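Polyhedrin (Antheraea mylitta cypovirus 4, PDB 5A8S) forms the crystalline lattice of viral polyhedra, the microcrystalline occlusion bodies that probably protect cypovirus particles outside the insect host. Local coordinates at residues A129-T134 with V170-D175. Sequence-based numbering, arbitrary orientation.
Sequences ARVEAT and VYVPLD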
loop_
_atom_site.group_PDB
_atom_site.type_symbol
_atom_site.label_atom_id
_atom_site.label_comp_id
_atom_site.label_asym_id
_atom_site.label_seq_id
_atom_site.Cartn_x
_atom_site.Cartn_y
_atom_site.Cartn_z
ATOM N N ALA A 129 8.883 -12.008 -14.806
ATOM C CA ALA A 129 9.512 -10.917 -14.082
ATOM C C ALA A 129 9.644 -9.736 -15.046
ATOM O O ALA A 129 10.164 -9.890 -16.146
ATOM C CB ALA A 129 10.875 -11.346 -13.552
ATOM N N ARG A 130 9.167 -8.568 -14.634
ATOM C CA ARG A 130 9.020 -7.449 -15.557
ATOM C C ARG A 130 9.360 -6.103 -14.935
ATOM O O ARG A 130 9.144 -5.874 -13.746
ATOM C CB ARG A 130 7.584 -7.398 -16.067
ATOM C CG ARG A 130 7.167 -8.649 -16.809
ATOM C CD ARG A 130 5.657 -8.749 -16.997
ATOM N NE ARG A 130 5.350 -9.819 -17.941
ATOM C CZ ARG A 130 4.162 -10.402 -18.082
ATOM N NH1 ARG A 130 3.142 -10.023 -17.327
ATOM N NH2 ARG A 130 4.001 -11.373 -18.976
ATOM N N VAL A 131 9.879 -5.209 -15.768
ATOM C CA VAL A 131 10.099 -3.827 -15.387
ATOM C C VAL A 131 9.608 -2.956 -16.533
ATOM O O VAL A 131 9.684 -3.358 -17.693
ATOM C CB VAL A 131 11.601 -3.529 -15.154
ATOM C CG1 VAL A 131 11.808 -2.071 -14.731
ATOM C CG2 VAL A 131 12.180 -4.477 -14.115
ATOM N N GLU A 132 9.099 -1.776 -16.203
ATOM C CA GLU A 132 8.785 -0.763 -17.211
ATOM C C GLU A 132 9.141 0.612 -16.722
ATOM O O GLU A 132 8.861 0.960 -15.576
ATOM C CB GLU A 132 7.293 -0.736 -17.514
ATOM C CG GLU A 132 6.834 -1.834 -18.380
ATOM C CD GLU A 132 5.420 -1.622 -18.859
ATOM O OE1 GLU A 132 4.598 -1.010 -18.137
ATOM O OE2 GLU A 132 5.142 -2.081 -19.967
ATOM N N ALA A 133 9.755 1.398 -17.592
ATOM C CA ALA A 133 9.840 2.827 -17.373
ATOM C C ALA A 133 8.579 3.448 -17.971
ATOM O O ALA A 133 8.496 3.659 -19.172
ATOM C CB ALA A 133 11.088 3.386 -18.025
ATOM N N THR A 134 7.581 3.709 -17.139
ATOM C CA THR A 134 6.322 4.248 -17.631
ATOM C C THR A 134 6.391 5.772 -17.678
ATOM O O THR A 134 7.407 6.351 -17.301
ATOM C CB THR A 134 5.137 3.753 -16.772
ATOM O OG1 THR A 134 5.536 3.633 -15.401
ATOM C CG2 THR A 134 4.690 2.372 -17.249
ATOM N N VAL A 170 19.056 -5.898 -14.094
ATOM C CA VAL A 170 18.938 -5.144 -15.331
ATOM C C VAL A 170 19.179 -3.670 -15.054
ATOM O O VAL A 170 18.808 -3.170 -13.992
ATOM C CB VAL A 170 17.538 -5.312 -15.970
ATOM C CG1 VAL A 170 16.422 -4.869 -15.009
ATOM C CG2 VAL A 170 17.460 -4.545 -17.283
ATOM N N TYR A 171 19.814 -2.979 -15.999
ATOM C CA TYR A 171 19.926 -1.527 -15.919
ATOM C C TYR A 171 18.886 -0.903 -16.842
ATOM O O TYR A 171 18.756 -1.301 -18.000
ATOM C CB TYR A 171 21.328 -1.037 -16.289
ATOM C CG TYR A 171 21.480 0.460 -16.132
ATOM C CD1 TYR A 171 21.570 1.035 -14.872
ATOM C CD2 TYR A 171 21.500 1.300 -17.240
ATOM C CE1 TYR A 171 21.703 2.408 -14.716
ATOM C CE2 TYR A 171 21.626 2.687 -17.094
ATOM C CZ TYR A 171 21.723 3.228 -15.825
ATOM O OH TYR A 171 21.854 4.592 -15.652
ATOM N N VAL A 172 18.148 0.070 -16.312
ATOM C CA VAL A 172 17.072 0.727 -17.046
ATOM C C VAL A 172 17.311 2.234 -17.055
ATOM O O VAL A 172 17.165 2.903 -16.029
ATOM C CB VAL A 172 15.702 0.430 -16.410
ATOM C CG1 VAL A 172 14.581 1.159 -17.165
ATOM C CG2 VAL A 172 15.447 -1.075 -16.387
ATOM N N PRO A 173 17.726 2.775 -18.208
ATOM C CA PRO A 173 17.877 4.233 -18.305
ATOM C C PRO A 173 16.534 4.946 -18.193
ATOM O O PRO A 173 15.517 4.431 -18.658
ATOM C CB PRO A 173 18.471 4.442 -19.704
ATOM C CG PRO A 173 19.050 3.120 -20.088
ATOM C CD PRO A 173 18.196 2.083 -19.421
ATOM N N LEU A 174 16.533 6.123 -17.580
ATOM C CA LEU A 174 15.304 6.900 -17.413
ATOM C C LEU A 174 15.503 8.298 -17.959
ATOM O O LEU A 174 16.585 8.851 -17.836
ATOM C CB LEU A 174 14.935 7.022 -15.930
ATOM C CG LEU A 174 14.671 5.713 -15.189
ATOM C CD1 LEU A 174 14.521 6.002 -13.709
ATOM C CD2 LEU A 174 13.441 5.021 -15.741
ATOM N N ASP A 175 14.470 8.873 -18.559
ATOM C CA ASP A 175 14.482 10.317 -18.782
ATOM C C ASP A 175 13.557 10.936 -17.738
ATOM O O ASP A 175 12.914 10.215 -16.968
ATOM C CB ASP A 175 14.172 10.714 -20.243
ATOM C CG ASP A 175 12.680 10.746 -20.579
ATOM O OD1 ASP A 175 11.832 10.762 -19.667
ATOM O OD2 ASP A 175 12.361 10.794 -21.792
#
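V131 and V172 meet with the same first torsion, each holding CG1 anti to its own backbone N (chi1 near 180° in both), and this shared choice sets which methyls touch across the gap. CG1 of V131 lies 4.1 Å from CG2 of V172, the branch beside the backbone N, and the two side chains slide past one another instead of meeting tip to tip. Each valine then has its second methyl left for a further neighbour: CG2 of V131 reaches back toward CG1 of V170 at a looser 4.4 Å, while CG1 of V172 comes within 4.2 Å of CB of A133. V131 thus sits across from both V170 and V172, and A133 across from both V172 and L174, a stagger that carries the contact along the strands. In L174 the CA-CB bond does not aim at A133, but with CG beside the backbone N (chi1 -61°) and CD1 extending the chain, the other methyl, CD2, comes to 3.7 Å from CB of A133.

The example illustrates face-to-face packing of two beta sheets. No hydrogen bond joins the segments; their strand axes come no closer than 8.3 Å and run nearly parallel, 12° apart, and aliphatic side chains bridge the space between them. V131 and A133 turn inward, whereas E132 points to the other face, where it forms a salt bridge with K181 and hydrogen bonds with G151 and N140.

Strand 130-134 is outermost within this chain in the three-stranded antiparallel sheet, next to strand 179-185, from which V180 also touches L174, while V131 hydrogen-bonds I155 through the backbone. Strand 167-173 belongs to the larger antiparallel sheet, beside strand 115-121, whose V118, F120 and V116 extend the apolar layer around V170, V131 and V172 respectively.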